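Local coordinates for fiber protein (Human adenovirus 16, PDB 3CNC) that forms the trimeric knob at the tip of the adenovirus fiber, which probably attaches the virus to its cell receptor, CD46, at residues T134-F139 with S214-D219; N65-L70 with P210-Y215. All coordinates share one frame; numbering follows the deposited sequence.

Contact 1: residues T134-F139 with S214-D219; sequences TTAYPF and SYIRED
Y137 pushes its phenol tip into the backbone of the strand end at I216, and this bump carries much of the fit. With CG anti to the carbonyl carbon (chi1 -41°), the ring reaches across so that OH accepts a hydrogen bond from I216 N at 2.9 Å. The N-H...O angle of 168° makes the bond nearly straight, and the donor lies in the plane of the ring, at its edge. The tip sits in a shallow hollow: OH is 3.6 Å from Y215 CB and 3.5 Å from I216 CG1, while ring atom CE1 is 3.4 Å from I216 O. The Y215 ring itself turns off toward F130, whose carbonyl holds its hydroxyl. A136 CB is the knob between the two segments, standing 3.8 Å above the centre of the Y137 ring and 3.9 Å from I216 CB. At the other end E218, bent at chi2 (93°), curls its carboxylate back, and OE1 receives T134 N at 3.1 Å nearly along its C-O axis; T134 OG1 adds only a weak second bond to the same oxygen. The Y137 hydroxyl also bonds Y67 of the second subunit, and I216 packs on V56 of that subunit. This is a loop packed against the end of the C-terminal strand of the knob's antiparallel beta-sandwich, at the trimer interface.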
loop_
_atom_site.group_PDB
_atom_site.type_symbol
_atom_site.label_atom_id
_atom_site.label_comp_id
_atom_site.label_asym_id
_atom_site.label_seq_id
_atom_site.Cartn_x
_atom_site.Cartn_y
_atom_site.Cartn_z
ATOM N N THR A 134 -16.273 -13.684 0.506
ATOM C CA THR A 134 -16.570 -14.765 -0.431
ATOM C C THR A 134 -17.348 -14.232 -1.661
ATOM O O THR A 134 -17.473 -14.926 -2.673
ATOM C CB THR A 134 -17.364 -15.912 0.240
ATOM O OG1 THR A 134 -18.536 -15.395 0.879
ATOM C CG2 THR A 134 -16.496 -16.617 1.277
ATOM N N THR A 135 -17.860 -13.002 -1.576
ATOM C CA THR A 135 -18.569 -12.421 -2.711
ATOM C C THR A 135 -17.512 -11.903 -3.690
ATOM O O THR A 135 -17.594 -12.153 -4.891
ATOM C CB THR A 135 -19.491 -11.221 -2.314
ATOM O OG1 THR A 135 -20.406 -11.613 -1.283
ATOM C CG2 THR A 135 -20.303 -10.764 -3.512
ATOM N N ALA A 136 -16.512 -11.193 -3.174
ATOM C CA ALA A 136 -15.450 -10.649 -4.024
ATOM C C ALA A 136 -14.460 -11.721 -4.460
ATOM O O ALA A 136 -14.016 -11.746 -5.609
ATOM C CB ALA A 136 -14.694 -9.533 -3.289
ATOM N N TYR A 137 -14.101 -12.596 -3.529
ATOM C CA TYR A 137 -13.146 -13.657 -3.812
ATOM C C TYR A 137 -13.840 -14.988 -3.532
ATOM O O TYR A 137 -13.823 -15.485 -2.412
ATOM C CB TYR A 137 -11.925 -13.469 -2.918
ATOM C CG TYR A 137 -11.492 -12.013 -2.786
ATOM C CD1 TYR A 137 -11.648 -11.319 -1.585
ATOM C CD2 TYR A 137 -10.936 -11.337 -3.865
ATOM C CE1 TYR A 137 -11.247 -9.978 -1.469
ATOM C CE2 TYR A 137 -10.540 -10.007 -3.768
ATOM C CZ TYR A 137 -10.693 -9.332 -2.576
ATOM O OH TYR A 137 -10.297 -8.018 -2.505
ATOM N N PRO A 138 -14.461 -15.581 -4.560
ATOM C CA PRO A 138 -15.184 -16.853 -4.435
ATOM C C PRO A 138 -14.315 -18.096 -4.415
ATOM O O PRO A 138 -13.152 -18.067 -4.805
ATOM C CB PRO A 138 -16.114 -16.866 -5.661
ATOM C CG PRO A 138 -16.007 -15.459 -6.261
ATOM C CD PRO A 138 -14.592 -15.049 -5.926
ATOM N N PHE A 139 -14.904 -19.192 -3.949
ATOM C CA PHE A 139 -14.223 -20.473 -3.931
ATOM C C PHE A 139 -14.476 -21.183 -5.266
ATOM O O PHE A 139 -15.503 -20.946 -5.924
ATOM C CB PHE A 139 -14.739 -21.341 -2.783
ATOM C CG PHE A 139 -14.136 -21.000 -1.442
ATOM C CD1 PHE A 139 -14.794 -20.145 -0.562
ATOM C CD2 PHE A 139 -12.914 -21.552 -1.057
ATOM C CE1 PHE A 139 -14.245 -19.848 0.686
ATOM C CE2 PHE A 139 -12.357 -21.262 0.187
ATOM C CZ PHE A 139 -13.024 -20.408 1.062
ATOM N N SER A 214 -4.279 -5.009 0.634
ATOM C CA SER A 214 -5.657 -4.799 1.105
ATOM C C SER A 214 -6.616 -5.713 0.346
ATOM O O SER A 214 -6.312 -6.135 -0.768
ATOM C CB SER A 214 -6.100 -3.349 0.890
ATOM O OG SER A 214 -5.450 -2.485 1.793
ATOM N N TYR A 215 -7.762 -6.012 0.947
ATOM C CA TYR A 215 -8.753 -6.852 0.293
ATOM C C TYR A 215 -10.163 -6.545 0.807
ATOM O O TYR A 215 -10.310 -6.063 1.926
ATOM C CB TYR A 215 -8.398 -8.340 0.484
ATOM C CG TYR A 215 -8.384 -8.839 1.917
ATOM C CD1 TYR A 215 -9.570 -9.098 2.598
ATOM C CD2 TYR A 215 -7.174 -9.095 2.576
ATOM C CE1 TYR A 215 -9.559 -9.611 3.895
ATOM C CE2 TYR A 215 -7.150 -9.604 3.880
ATOM C CZ TYR A 215 -8.339 -9.867 4.528
ATOM O OH TYR A 215 -8.325 -10.431 5.784
ATOM N N ILE A 216 -11.183 -6.794 -0.018
ATOM C CA ILE A 216 -12.581 -6.552 0.374
ATOM C C ILE A 216 -12.892 -7.549 1.484
ATOM O O ILE A 216 -12.642 -8.751 1.332
ATOM C CB ILE A 216 -13.588 -6.820 -0.790
ATOM C CG1 ILE A 216 -13.159 -6.098 -2.079
ATOM C CG2 ILE A 216 -14.980 -6.386 -0.368
ATOM C CD1 ILE A 216 -12.853 -4.670 -1.900
ATOM N N ARG A 217 -13.465 -7.078 2.583
ATOM C CA ARG A 217 -13.732 -7.976 3.695
ATOM C C ARG A 217 -15.128 -8.559 3.804
ATOM O O ARG A 217 -16.105 -7.992 3.323
ATOM C CB ARG A 217 -13.358 -7.290 5.017
ATOM C CG ARG A 217 -14.311 -6.213 5.504
ATOM C CD ARG A 217 -13.784 -5.577 6.791
ATOM N NE ARG A 217 -14.713 -4.582 7.307
ATOM C CZ ARG A 217 -15.774 -4.867 8.054
ATOM N NH1 ARG A 217 -16.036 -6.130 8.391
ATOM N NH2 ARG A 217 -16.599 -3.894 8.431
ATOM N N GLU A 218 -15.212 -9.714 4.450
ATOM C CA GLU A 218 -16.482 -10.387 4.663
ATOM C C GLU A 218 -17.252 -9.589 5.722
ATOM O O GLU A 218 -16.644 -8.887 6.522
ATOM C CB GLU A 218 -16.220 -11.812 5.155
ATOM C CG GLU A 218 -17.443 -12.566 5.602
ATOM C CD GLU A 218 -18.061 -13.411 4.508
ATOM O OE1 GLU A 218 -17.518 -13.423 3.373
ATOM O OE2 GLU A 218 -19.095 -14.074 4.794
ATOM N N ASP A 219 -18.578 -9.685 5.719
ATOM C CA ASP A 219 -19.381 -8.974 6.713
ATOM C C ASP A 219 -19.202 -9.664 8.060
ATOM O O ASP A 219 -18.781 -10.824 8.118
ATOM C CB ASP A 219 -20.859 -8.989 6.321
ATOM C CG ASP A 219 -21.118 -8.284 5.000
ATOM O OD1 ASP A 219 -22.001 -8.745 4.240
ATOM O OD2 ASP A 219 -20.443 -7.268 4.729
#

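Contact 2: residues N65-L70 with P210-Y215; sequences NGYITL and PFFFSY
F213 takes the chi1 of 61° that sets CG between its backbone N and carbonyl carbon, and this folds the ring across the strands onto G66. G66 CA makes a CH-pi contact 4.0 Å from the ring centroid, 20° off the normal; with no side chain on G66, the ring can lie against its backbone. Y67, with CG anti to the backbone N (chi1 175°), and F212 run side by side on the other face of the sheet, and Y67 CD1 meets the edge of the F212 ring at CE2, 3.7 Å away. P210 lies alongside the outer part of the phenol, its CG 3.5 Å from Y67 OH, which is hydrogen-bonded to Y137 of the third subunit. The backbone ladder is antiparallel, G66 with F213 and I68 with F211 being the hydrogen-bonded pairs, and it adds the C-terminal strand to the edge of one sheet of the knob's beta-sandwich. G66 N gives F213 O a bond of 2.8 Å, whereas the return bond from F213 N to G66 O is weak; I68 and F211 bond both ways. Between the sheets, I68 CG2 touches F211 CB at 3.7 Å and comes in plane to that ring's edge, while F213 meets the F189 ring.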
loop_
_atom_site.group_PDB
_atom_site.type_symbol
_atom_site.label_atom_id
_atom_site.label_comp_id
_atom_site.label_asym_id
_atom_site.label_seq_id
_atom_site.Cartn_x
_atom_site.Cartn_y
_atom_site.Cartn_z
ATOM N N ASN A 65 -6.732 -3.804 6.002
ATOM C CA ASN A 65 -5.384 -3.348 5.671
ATOM C C ASN A 65 -4.456 -4.409 6.279
ATOM O O ASN A 65 -4.462 -4.616 7.502
ATOM C CB ASN A 65 -5.090 -1.991 6.302
ATOM C CG ASN A 65 -5.607 -0.841 5.474
ATOM O OD1 ASN A 65 -5.522 0.307 5.894
ATOM N ND2 ASN A 65 -6.143 -1.137 4.285
ATOM N N GLY A 66 -3.675 -5.082 5.438
ATOM C CA GLY A 66 -2.794 -6.128 5.939
ATOM C C GLY A 66 -1.307 -5.833 5.948
ATOM O O GLY A 66 -0.802 -5.086 5.110
ATOM N N TYR A 67 -0.610 -6.448 6.903
ATOM C CA TYR A 67 0.834 -6.296 7.079
ATOM C C TYR A 67 1.415 -7.684 7.359
ATOM O O TYR A 67 0.955 -8.380 8.255
ATOM C CB TYR A 67 1.112 -5.379 8.273
ATOM C CG TYR A 67 2.576 -5.235 8.647
ATOM C CD1 TYR A 67 3.327 -4.157 8.187
ATOM C CD2 TYR A 67 3.195 -6.154 9.507
ATOM C CE1 TYR A 67 4.658 -3.980 8.581
ATOM C CE2 TYR A 67 4.534 -5.993 9.907
ATOM C CZ TYR A 67 5.253 -4.903 9.445
ATOM O OH TYR A 67 6.544 -4.703 9.864
ATOM N N ILE A 68 2.430 -8.090 6.606
ATOM C CA ILE A 68 2.998 -9.412 6.826
ATOM C C ILE A 68 4.494 -9.464 6.621
ATOM O O ILE A 68 5.034 -8.865 5.685
ATOM C CB ILE A 68 2.343 -10.485 5.908
ATOM C CG1 ILE A 68 2.822 -11.884 6.307
ATOM C CG2 ILE A 68 2.682 -10.197 4.430
ATOM C CD1 ILE A 68 1.972 -13.018 5.732
ATOM N N THR A 69 5.140 -10.213 7.507
ATOM C CA THR A 69 6.575 -10.396 7.475
ATOM C C THR A 69 6.989 -11.758 8.064
ATOM O O THR A 69 6.342 -12.287 8.976
ATOM C CB THR A 69 7.276 -9.257 8.257
ATOM O OG1 THR A 69 8.597 -9.083 7.744
ATOM C CG2 THR A 69 7.345 -9.578 9.738
ATOM N N LEU A 70 8.077 -12.309 7.530
ATOM C CA LEU A 70 8.614 -13.597 7.972
ATOM C C LEU A 70 10.039 -13.502 8.532
ATOM O O LEU A 70 10.891 -12.796 7.981
ATOM C CB LEU A 70 8.657 -14.570 6.802
ATOM C CG LEU A 70 7.702 -15.747 6.707
ATOM C CD1 LEU A 70 8.224 -16.635 5.588
ATOM C CD2 LEU A 70 7.643 -16.550 8.014
ATOM N N PRO A 210 8.652 -6.081 5.114
ATOM C CA PRO A 210 7.213 -5.813 5.175
ATOM C C PRO A 210 6.471 -5.797 3.843
ATOM O O PRO A 210 6.828 -5.058 2.928
ATOM C CB PRO A 210 7.154 -4.452 5.878
ATOM C CG PRO A 210 8.280 -4.563 6.867
ATOM C CD PRO A 210 9.389 -5.168 6.008
ATOM N N PHE A 211 5.439 -6.624 3.736
ATOM C CA PHE A 211 4.618 -6.628 2.535
ATOM C C PHE A 211 3.251 -6.023 2.903
ATOM O O PHE A 211 2.642 -6.421 3.902
ATOM C CB PHE A 211 4.426 -8.044 1.993
ATOM C CG PHE A 211 3.528 -8.098 0.787
ATOM C CD1 PHE A 211 3.906 -7.483 -0.401
ATOM C CD2 PHE A 211 2.282 -8.713 0.856
ATOM C CE1 PHE A 211 3.054 -7.476 -1.498
ATOM C CE2 PHE A 211 1.417 -8.712 -0.240
ATOM C CZ PHE A 211 1.804 -8.093 -1.416
ATOM N N PHE A 212 2.778 -5.061 2.110
ATOM C CA PHE A 212 1.488 -4.403 2.382
ATOM C C PHE A 212 0.448 -4.792 1.334
ATOM O O PHE A 212 0.776 -4.970 0.154
ATOM C CB PHE A 212 1.647 -2.876 2.374
ATOM C CG PHE A 212 2.864 -2.386 3.115
ATOM C CD1 PHE A 212 3.834 -1.631 2.456
ATOM C CD2 PHE A 212 3.053 -2.696 4.466
ATOM C CE1 PHE A 212 4.982 -1.193 3.138
ATOM C CE2 PHE A 212 4.190 -2.264 5.151
ATOM C CZ PHE A 212 5.153 -1.517 4.494
ATOM N N PHE A 213 -0.808 -4.905 1.761
ATOM C CA PHE A 213 -1.876 -5.279 0.844
ATOM C C PHE A 213 -3.240 -5.013 1.466
ATOM O O PHE A 213 -3.344 -4.808 2.674
ATOM C CB PHE A 213 -1.744 -6.769 0.495
ATOM C CG PHE A 213 -1.856 -7.676 1.690
ATOM C CD1 PHE A 213 -3.041 -8.355 1.956
ATOM C CD2 PHE A 213 -0.791 -7.811 2.581
ATOM C CE1 PHE A 213 -3.168 -9.152 3.091
ATOM C CE2 PHE A 213 -0.911 -8.601 3.716
ATOM C CZ PHE A 213 -2.099 -9.272 3.974
ATOM N N SER A 214 -4.279 -5.009 0.634
ATOM C CA SER A 214 -5.657 -4.799 1.105
ATOM C C SER A 214 -6.616 -5.713 0.346
ATOM O O SER A 214 -6.312 -6.135 -0.768
ATOM C CB SER A 214 -6.100 -3.349 0.890
ATOM O OG SER A 214 -5.450 -2.485 1.793
ATOM N N TYR A 215 -7.762 -6.012 0.947
ATOM C CA TYR A 215 -8.753 -6.852 0.293
ATOM C C TYR A 215 -10.163 -6.545 0.807
ATOM O O TYR A 215 -10.310 -6.063 1.926
ATOM C CB TYR A 215 -8.398 -8.340 0.484
ATOM C CG TYR A 215 -8.384 -8.839 1.917
ATOM C CD1 TYR A 215 -9.570 -9.098 2.598
ATOM C CD2 TYR A 215 -7.174 -9.095 2.576
ATOM C CE1 TYR A 215 -9.559 -9.611 3.895
ATOM C CE2 TYR A 215 -7.150 -9.604 3.880
ATOM C CZ TYR A 215 -8.339 -9.867 4.528
ATOM O OH TYR A 215 -8.325 -10.431 5.784
#

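The centres of contacts 1 and 2 lie about 16 Å apart, and both draw on strand 211-216, sharing S214 and Y215. Contact 2 pairs nearly the whole of this strand with its sheet neighbour, strand 63-72, about 8 Å from the chain's centre; contact 1 takes up its last residues and the tail beyond, about 16 Å from that centre. Along the chain, 65-70 comes first, then 134-139, and the shared C-terminal stretch last, so the final strand is met by two parts laid down much earlier. Across the trimer the two sites adjoin: the Y67 to Y137 hydroxyl bond joins contact 2 of one subunit to contact 1 of another.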